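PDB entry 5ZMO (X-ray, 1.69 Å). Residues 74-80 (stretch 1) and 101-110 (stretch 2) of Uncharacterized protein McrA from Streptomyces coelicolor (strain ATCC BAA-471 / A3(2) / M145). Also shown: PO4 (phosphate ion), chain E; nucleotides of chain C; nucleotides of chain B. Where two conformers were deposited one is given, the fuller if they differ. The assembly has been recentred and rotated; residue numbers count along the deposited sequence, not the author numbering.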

ATOM      1  N   VAL A  74      -4.915  -7.133  -4.007  1.00 24.95           N
ATOM      2  CA  VAL A  74      -4.479  -5.710  -4.107  1.00 26.27           C
ATOM      3  C   VAL A  74      -5.636  -4.682  -4.223  1.00 23.70           C
ATOM      4  O   VAL A  74      -5.482  -3.515  -3.764  1.00 22.33           O
ATOM      5  N   ARG A  75      -6.755  -5.067  -4.842  1.00 20.89           N
ATOM      6  CA  ARG A  75      -7.851  -4.163  -5.081  1.00 22.73           C
ATOM      7  C   ARG A  75      -8.418  -3.647  -3.718  1.00 21.57           C
ATOM      8  O   ARG A  75      -8.835  -2.476  -3.653  1.00 21.81           O
ATOM      9  N   TYR A  76      -8.377  -4.475  -2.664  1.00 20.09           N
ATOM     10  CA  TYR A  76      -8.973  -4.095  -1.351  1.00 21.26           C
ATOM     11  C   TYR A  76      -8.261  -2.865  -0.714  1.00 20.52           C
ATOM     12  O   TYR A  76      -8.909  -1.861  -0.520  1.00 20.92           O
ATOM     13  N   PRO A  77      -6.928  -2.912  -0.541  1.00 19.99           N
ATOM     14  CA  PRO A  77      -6.201  -1.738   0.059  1.00 19.27           C
ATOM     15  C   PRO A  77      -6.088  -0.571  -0.920  1.00 18.17           C
ATOM     16  O   PRO A  77      -6.001   0.564  -0.486  1.00 21.28           O
ATOM     17  N   PHE A  78      -6.081  -0.854  -2.218  1.00 17.26           N
ATOM     18  CA  PHE A  78      -6.004   0.173  -3.269  1.00 20.27           C
ATOM     19  C   PHE A  78      -7.104   1.186  -3.118  1.00 22.95           C
ATOM     20  O   PHE A  78      -6.921   2.356  -3.424  1.00 23.13           O
ATOM     21  N   TRP A  79      -8.246   0.717  -2.643  1.00 19.60           N
ATOM     22  CA  TRP A  79      -9.364   1.597  -2.271  1.00 22.23           C
ATOM     23  C   TRP A  79      -9.483   1.961  -0.824  1.00 20.86           C
ATOM     24  O   TRP A  79      -9.660   3.139  -0.487  1.00 22.71           O
ATOM     25  N   ALA A  80      -9.286   1.005   0.071  1.00 21.47           N
ATOM     26  CA  ALA A  80      -9.507   1.193   1.506  1.00 23.28           C
ATOM     27  C   ALA A  80      -8.553   2.148   2.160  1.00 24.33           C
ATOM     28  O   ALA A  80      -8.912   2.796   3.122  1.00 22.83           O
ATOM     29  N   GLY A 101     -21.575   0.184  -1.739  1.00 31.63           N
ATOM     30  CA  GLY A 101     -20.576   1.266  -1.703  1.00 29.81           C
ATOM     31  C   GLY A 101     -19.272   0.916  -1.044  1.00 30.43           C
ATOM     32  O   GLY A 101     -18.419   1.792  -0.833  1.00 31.40           O
ATOM     33  N   ARG A 102     -19.063  -0.345  -0.711  1.00 29.25           N
ATOM     34  CA  ARG A 102     -17.826  -0.699  -0.038  1.00 29.12           C
ATOM     35  C   ARG A 102     -16.583  -0.507  -0.929  1.00 27.42           C
ATOM     36  O   ARG A 102     -15.486  -0.159  -0.425  1.00 27.65           O
ATOM     37  N   ARG A 103     -16.733  -0.789  -2.223  1.00 24.82           N
ATOM     38  CA  ARG A 103     -15.560  -0.870  -3.149  1.00 26.24           C
ATOM     39  C   ARG A 103     -15.964  -0.747  -4.608  1.00 24.28           C
ATOM     40  O   ARG A 103     -17.092  -1.079  -4.979  1.00 23.69           O
ATOM     41  N   PRO A 104     -15.048  -0.319  -5.464  1.00 22.67           N
ATOM     42  CA  PRO A 104     -15.219  -0.416  -6.858  1.00 24.07           C
ATOM     43  C   PRO A 104     -15.136  -1.863  -7.353  1.00 24.13           C
ATOM     44  O   PRO A 104     -14.448  -2.730  -6.775  1.00 23.01           O
ATOM     45  N   THR A 105     -15.862  -2.122  -8.423  1.00 26.14           N
ATOM     46  CA  THR A 105     -15.769  -3.453  -9.060  1.00 25.54           C
ATOM     47  C   THR A 105     -14.387  -3.563  -9.672  1.00 26.58           C
ATOM     48  O   THR A 105     -13.824  -2.572 -10.161  1.00 23.57           O
ATOM     49  N   LEU A 106     -13.867  -4.799  -9.683  1.00 27.18           N
ATOM     50  CA  LEU A 106     -12.639  -5.065 -10.420  1.00 27.51           C
ATOM     51  C   LEU A 106     -12.811  -4.698 -11.897  1.00 30.16           C
ATOM     52  O   LEU A 106     -11.873  -4.201 -12.536  1.00 24.81           O
ATOM     53  N   GLU A 107     -14.011  -4.928 -12.448  1.00 30.84           N
ATOM     54  CA  GLU A 107     -14.231  -4.594 -13.867  1.00 33.32           C
ATOM     55  C   GLU A 107     -14.040  -3.079 -14.167  1.00 28.96           C
ATOM     56  O   GLU A 107     -13.416  -2.696 -15.191  1.00 29.89           O
ATOM     57  N   SER A 108     -14.554  -2.233 -13.264  0.50 25.23           N
ATOM     58  CA  SER A 108     -14.449  -0.766 -13.413  0.50 24.40           C
ATOM     59  C   SER A 108     -13.051  -0.273 -13.105  0.50 23.84           C
ATOM     60  O   SER A 108     -12.614   0.687 -13.729  0.50 22.21           O
ATOM     61  N   LEU A 109     -12.342  -0.921 -12.173  1.00 23.37           N
ATOM     62  CA  LEU A 109     -10.879  -0.606 -11.974  1.00 24.42           C
ATOM     63  C   LEU A 109     -10.101  -0.900 -13.223  1.00 24.59           C
ATOM     64  O   LEU A 109      -9.208  -0.112 -13.643  1.00 24.24           O
ATOM     65  N   ASN A 110     -10.378  -2.058 -13.841  1.00 23.96           N
ATOM     66  CA  ASN A 110      -9.626  -2.428 -15.037  1.00 26.62           C
ATOM     67  C   ASN A 110      -9.962  -1.478 -16.186  1.00 26.45           C
ATOM     68  O   ASN A 110      -9.076  -1.046 -16.925  1.00 27.69           O
TER

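A kinked helix (74-80) packs against stretch 2 (101-110), a short strand (103-104) and the start of a second helix (106-110), through apolar and aromatic contacts and two bridging waters, with no direct hydrogen bond between the stretches and DNA close to both. The contact buries 452 Å², both sides summed; the helix axes come no nearer than 11.7 Å and cross at 73°, so side chains fill the gap. Arg 75, Phe 78 and Trp 79 direct their CA-to-CB bonds toward stretch 2, and Leu 109 points back. Trp 79 (chi1 t, -172°) lays one face of its indole against the strand: Pro 104 CD sits 3.5 Å from the centroid of the five-membered ring and Arg 103 CA 4.2 Å from it, both CH-pi contacts. Trp 79 CD1 also lies 3.3 Å from Arg 102 O. The indole NE1 is 3.4 Å from Arg 102 O at too poor an angle for a hydrogen bond; it instead makes a weak 3.4 Å bond from Trp 79 NE1 to water 2, which donates to Gly 101 O at 3.0 Å. Arg 75 (p, t, t, chi4 96°) has more of its surface covered by the other stretch, 91 Å², than any other residue of stretch 1. Its aliphatic part packs on leucines, with Arg 75 CB 3.8 Å from Leu 109 CD1 and Arg 75 CD 4.0 Å from Leu 106 CD1. Beyond them, Arg 75 NH2 donates to water 1 at 2.8 Å, and this water donates to Pro 104 O at 2.6 Å, bridging a guanidinium and a carbonyl that stand 4.2 Å apart (NH2 to O). Phe 78 (t) meets Leu 109 (m, t) at 3.9 Å, CE2 to CD2. Tyr 76 (m) starts away from stretch 2, but its ring end returns, placing CE1 3.8 Å from Arg 103 NE, at the ring edge; its OH accepts from N4 of DC5, chain B, at 3.2 Å. Arg 103 (p, t, p) holds one face of its guanidinium against that same N4. Arg 102 (m, t, t) leads away to the DNA: NE and NH2 each donate to O6 of DG3, chain B, at 3.0 Å, and NH2 reaches phosphate-ion O3 at 2.7 Å. At the second helix's start, Leu 106 N and Glu 107 N donate to OP2 (3.0 Å) and OP1 (3.2 Å) of DC2, chain C, while Thr 105 OG1 caps the helix by accepting from Ser 108 N at 2.9 Å.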

ATOM      1  CB  VAL A  74      -3.550  -5.335  -5.310  1.00 30.77           C
ATOM      2  CG1 VAL A  74      -2.769  -4.077  -4.952  1.00 31.07           C
ATOM      3  CG2 VAL A  74      -2.509  -6.352  -5.674  1.00 40.21           C
ATOM      4  CB  ARG A  75      -8.926  -4.751  -5.977  1.00 26.03           C
ATOM      5  CG  ARG A  75      -9.665  -5.895  -5.390  1.00 29.96           C
ATOM      6  CD  ARG A  75     -10.345  -6.679  -6.481  1.00 33.16           C
ATOM      7  NE  ARG A  75     -11.126  -7.746  -5.898  1.00 38.53           N
ATOM      8  CZ  ARG A  75     -12.433  -7.700  -5.619  1.00 34.48           C
ATOM      9  NH1 ARG A  75     -12.980  -8.795  -5.117  1.00 34.62           N
ATOM     10  NH2 ARG A  75     -13.168  -6.642  -5.848  1.00 32.28           N
ATOM     11  CB  TYR A  76      -9.026  -5.250  -0.413  1.00 20.88           C
ATOM     12  CG  TYR A  76     -10.096  -6.265  -0.820  1.00 22.05           C
ATOM     13  CD1 TYR A  76     -11.438  -5.923  -0.796  1.00 24.05           C
ATOM     14  CD2 TYR A  76      -9.741  -7.549  -1.195  1.00 24.55           C
ATOM     15  CE1 TYR A  76     -12.395  -6.838  -1.124  1.00 24.70           C
ATOM     16  CE2 TYR A  76     -10.682  -8.454  -1.646  1.00 26.80           C
ATOM     17  CZ  TYR A  76     -12.011  -8.104  -1.577  1.00 26.45           C
ATOM     18  OH  TYR A  76     -12.992  -9.008  -1.943  1.00 28.94           O
ATOM     19  CB  PRO A  77      -4.818  -2.303   0.422  1.00 17.49           C
ATOM     20  CG  PRO A  77      -4.662  -3.468  -0.519  1.00 18.17           C
ATOM     21  CD  PRO A  77      -6.057  -4.093  -0.670  1.00 19.02           C
ATOM     22  CB  PHE A  78      -6.025  -0.477  -4.632  1.00 19.99           C
ATOM     23  CG  PHE A  78      -5.777   0.446  -5.763  1.00 20.04           C
ATOM     24  CD1 PHE A  78      -4.472   0.749  -6.140  1.00 18.81           C
ATOM     25  CD2 PHE A  78      -6.832   1.020  -6.450  1.00 24.04           C
ATOM     26  CE1 PHE A  78      -4.242   1.579  -7.229  1.00 22.01           C
ATOM     27  CE2 PHE A  78      -6.615   1.851  -7.506  1.00 22.61           C
ATOM     28  CZ  PHE A  78      -5.291   2.156  -7.895  1.00 22.36           C
ATOM     29  CB  TRP A  79     -10.668   0.875  -2.687  1.00 24.28           C
ATOM     30  CG  TRP A  79     -11.926   1.755  -2.538  1.00 23.43           C
ATOM     31  CD1 TRP A  79     -12.930   1.566  -1.620  1.00 24.82           C
ATOM     32  CD2 TRP A  79     -12.352   2.805  -3.384  1.00 24.76           C
ATOM     33  NE1 TRP A  79     -13.887   2.525  -1.781  1.00 25.29           N
ATOM     34  CE2 TRP A  79     -13.607   3.260  -2.882  1.00 27.43           C
ATOM     35  CE3 TRP A  79     -11.811   3.434  -4.488  1.00 27.82           C
ATOM     36  CZ2 TRP A  79     -14.286   4.305  -3.448  1.00 32.48           C
ATOM     37  CZ3 TRP A  79     -12.513   4.488  -5.064  1.00 30.63           C
ATOM     38  CH2 TRP A  79     -13.728   4.896  -4.536  1.00 30.46           C
ATOM     39  CB  ALA A  80      -9.470  -0.106   2.242  1.00 26.29           C
ATOM     40  CB  ARG A 102     -17.871  -2.146   0.425  1.00 29.06           C
ATOM     41  CG  ARG A 102     -18.627  -2.356   1.697  1.00 29.32           C
ATOM     42  CD  ARG A 102     -18.592  -3.801   1.989  1.00 25.42           C
ATOM     43  NE  ARG A 102     -19.241  -4.190   3.204  1.00 27.45           N
ATOM     44  CZ  ARG A 102     -20.572  -4.381   3.326  1.00 30.70           C
ATOM     45  NH1 ARG A 102     -21.403  -4.063   2.354  1.00 29.26           N
ATOM     46  NH2 ARG A 102     -21.090  -4.862   4.457  1.00 30.63           N
ATOM     47  CB  ARG A 103     -14.822  -2.220  -2.928  1.00 25.49           C
ATOM     48  CG  ARG A 103     -15.622  -3.443  -3.454  1.00 26.13           C
ATOM     49  CD  ARG A 103     -15.150  -4.827  -3.030  1.00 29.91           C
ATOM     50  NE  ARG A 103     -15.698  -5.175  -1.762  1.00 36.06           N
ATOM     51  CZ  ARG A 103     -16.652  -6.046  -1.515  1.00 32.05           C
ATOM     52  NH1 ARG A 103     -17.231  -6.828  -2.436  1.00 32.43           N
ATOM     53  NH2 ARG A 103     -16.986  -6.173  -0.280  1.00 33.89           N
ATOM     54  CB  PRO A 104     -14.023   0.373  -7.421  1.00 24.89           C
ATOM     55  CG  PRO A 104     -12.964   0.260  -6.366  1.00 24.16           C
ATOM     56  CD  PRO A 104     -13.698   0.193  -5.084  1.00 24.37           C
ATOM     57  CB  THR A 105     -16.774  -3.666 -10.198  1.00 28.16           C
ATOM     58  OG1 THR A 105     -16.579  -2.637 -11.181  1.00 26.33           O
ATOM     59  CG2 THR A 105     -18.238  -3.592  -9.696  1.00 25.07           C
ATOM     60  CB  LEU A 106     -12.204  -6.523 -10.289  1.00 27.09           C
ATOM     61  CG  LEU A 106     -10.886  -6.902 -10.959  1.00 26.05           C
ATOM     62  CD1 LEU A 106      -9.791  -6.047 -10.367  1.00 28.66           C
ATOM     63  CD2 LEU A 106     -10.474  -8.321 -10.632  1.00 27.52           C
ATOM     64  CB  GLU A 107     -15.611  -5.037 -14.299  1.00 39.31           C
ATOM     65  CG  GLU A 107     -16.055  -4.517 -15.670  1.00 43.55           C
ATOM     66  CD  GLU A 107     -17.547  -4.656 -15.847  1.00 51.18           C
ATOM     67  OE1 GLU A 107     -18.275  -3.642 -15.680  1.00 59.62           O
ATOM     68  OE2 GLU A 107     -17.991  -5.793 -16.110  1.00 57.08           O
ATOM     69  CB  SER A 108     -15.504   0.021 -12.616  0.50 23.08           C
ATOM     70  OG  SER A 108     -15.312   0.106 -11.176  0.50 20.75           O
ATOM     71  CB  LEU A 109     -10.250  -1.400 -10.789  1.00 23.24           C
ATOM     72  CG  LEU A 109     -10.444  -1.008  -9.364  1.00 25.05           C
ATOM     73  CD1 LEU A 109      -9.830  -2.054  -8.455  1.00 25.59           C
ATOM     74  CD2 LEU A 109      -9.834   0.362  -9.090  1.00 24.78           C
ATOM     75  CB  ASN A 110      -9.869  -3.920 -15.418  1.00 29.84           C
ATOM     76  CG  ASN A 110      -9.041  -4.922 -14.552  1.00 36.18           C
ATOM     77  OD1 ASN A 110      -8.022  -4.607 -13.900  1.00 32.05           O
ATOM     78  ND2 ASN A 110      -9.476  -6.152 -14.571  1.00 33.56           N
TER
HETATM   79  P   PO4 E 302     -24.274  -3.715   5.683  1.00 75.40           P
HETATM   80  O1  PO4 E 302     -23.839  -2.449   4.947  1.00 74.57           O
HETATM   81  O2  PO4 E 302     -25.781  -3.770   5.696  1.00 77.35           O
HETATM   82  O3  PO4 E 302     -23.782  -4.940   4.938  1.00 60.28           O
HETATM   83  O4  PO4 E 302     -23.740  -3.708   7.127  1.00 60.06           O
ATOM     84  P    DC C   2     -16.327  -7.483  -9.690  1.00 38.60           P
ATOM     85  OP1  DC C   2     -15.814  -7.155 -11.063  1.00 35.59           O
ATOM     86  OP2  DC C   2     -15.679  -6.841  -8.562  1.00 34.37           O
ATOM     87  O5'  DC C   2     -17.931  -7.443  -9.519  1.00 36.73           O
ATOM     88  C5'  DC C   2     -18.844  -7.993 -10.530  1.00 44.17           C
ATOM     89  C4'  DC C   2     -20.249  -8.319 -10.040  1.00 42.14           C
ATOM     90  O4'  DC C   2     -20.382  -9.667  -9.509  1.00 41.10           O
ATOM     91  C3'  DC C   2     -20.902  -7.419  -8.996  1.00 42.21           C
ATOM     92  O3'  DC C   2     -22.321  -7.376  -9.187  1.00 41.30           O
ATOM     93  C2'  DC C   2     -20.728  -8.194  -7.701  1.00 44.26           C
ATOM     94  C1'  DC C   2     -20.815  -9.648  -8.133  1.00 41.95           C
ATOM     95  N1   DC C   2     -19.903 -10.542  -7.389  1.00 46.41           N
ATOM     96  C2   DC C   2     -20.386 -11.636  -6.645  1.00 42.92           C
ATOM     97  O2   DC C   2     -21.620 -11.791  -6.510  1.00 35.93           O
ATOM     98  N3   DC C   2     -19.492 -12.476  -6.064  1.00 42.73           N
ATOM     99  C4   DC C   2     -18.177 -12.287  -6.249  1.00 46.81           C
ATOM    100  N4   DC C   2     -17.326 -13.125  -5.661  1.00 38.53           N
ATOM    101  C5   DC C   2     -17.671 -11.188  -6.997  1.00 48.30           C
ATOM    102  C6   DC C   2     -18.557 -10.359  -7.554  1.00 48.56           C
ATOM    103  P    DG B   3     -13.099   0.019   4.684  1.00 28.61           P
ATOM    104  OP1  DG B   3     -12.509   1.167   5.394  1.00 33.64           O
ATOM    105  OP2  DG B   3     -13.734   0.198   3.380  1.00 34.71           O
ATOM    106  O5'  DG B   3     -11.950  -1.073   4.628  1.00 27.66           O
ATOM    107  C5'  DG B   3     -11.211  -1.496   5.821  1.00 25.93           C
ATOM    108  C4'  DG B   3     -11.051  -3.001   5.784  1.00 25.14           C
ATOM    109  O4'  DG B   3     -12.323  -3.638   6.072  1.00 23.11           O
ATOM    110  C3'  DG B   3     -10.636  -3.564   4.416  1.00 23.84           C
ATOM    111  O3'  DG B   3      -9.936  -4.789   4.650  1.00 26.18           O
ATOM    112  C2'  DG B   3     -11.961  -3.964   3.794  1.00 24.04           C
ATOM    113  C1'  DG B   3     -12.659  -4.542   5.001  1.00 22.15           C
ATOM    114  N9   DG B   3     -14.118  -4.622   4.919  1.00 20.76           N
ATOM    115  C8   DG B   3     -14.971  -3.775   4.260  1.00 21.43           C
ATOM    116  N7   DG B   3     -16.234  -4.086   4.435  1.00 26.28           N
ATOM    117  C5   DG B   3     -16.206  -5.196   5.263  1.00 20.39           C
ATOM    118  C6   DG B   3     -17.272  -6.001   5.762  1.00 23.03           C
ATOM    119  O6   DG B   3     -18.488  -5.835   5.615  1.00 25.70           O
ATOM    120  N1   DG B   3     -16.802  -7.033   6.562  1.00 22.00           N
ATOM    121  C2   DG B   3     -15.471  -7.307   6.797  1.00 21.28           C
ATOM    122  N2   DG B   3     -15.208  -8.326   7.627  1.00 25.39           N
ATOM    123  N3   DG B   3     -14.475  -6.558   6.350  1.00 21.07           N
ATOM    124  C4   DG B   3     -14.913  -5.540   5.579  1.00 21.42           C
ATOM    125  P    DC B   5      -9.395 -12.259   3.157  1.00 31.00           P
ATOM    126  OP1  DC B   5      -8.495 -12.995   4.066  1.00 31.29           O
ATOM    127  OP2  DC B   5      -9.281 -12.243   1.699  1.00 28.92           O
ATOM    128  O5'  DC B   5     -10.895 -12.715   3.452  1.00 27.14           O
ATOM    129  C5'  DC B   5     -11.335 -12.843   4.798  1.00 27.45           C
ATOM    130  C4'  DC B   5     -12.631 -13.616   4.819  1.00 23.29           C
ATOM    131  O4'  DC B   5     -13.727 -12.847   4.284  1.00 24.62           O
ATOM    132  C3'  DC B   5     -12.626 -14.932   4.042  1.00 28.48           C
ATOM    133  O3'  DC B   5     -13.422 -15.846   4.835  1.00 29.90           O
ATOM    134  C2'  DC B   5     -13.345 -14.572   2.745  1.00 26.29           C
ATOM    135  C1'  DC B   5     -14.355 -13.513   3.176  1.00 24.79           C
ATOM    136  N1   DC B   5     -14.733 -12.481   2.181  1.00 22.39           N
ATOM    137  C2   DC B   5     -16.068 -12.166   1.952  1.00 22.25           C
ATOM    138  O2   DC B   5     -16.959 -12.860   2.484  1.00 26.06           O
ATOM    139  N3   DC B   5     -16.376 -11.173   1.083  1.00 22.72           N
ATOM    140  C4   DC B   5     -15.400 -10.513   0.453  1.00 21.85           C
ATOM    141  N4   DC B   5     -15.748  -9.531  -0.376  1.00 24.00           N
ATOM    142  C5   DC B   5     -14.030 -10.789   0.701  1.00 21.28           C
ATOM    143  C6   DC B   5     -13.743 -11.781   1.544  1.00 23.08           C
HETATM  144  O   HOH W   1     -12.378  -3.931  -5.678  1.00 27.96           O
HETATM  145  O   HOH W   2     -16.066   2.724   0.843  1.00 34.45           O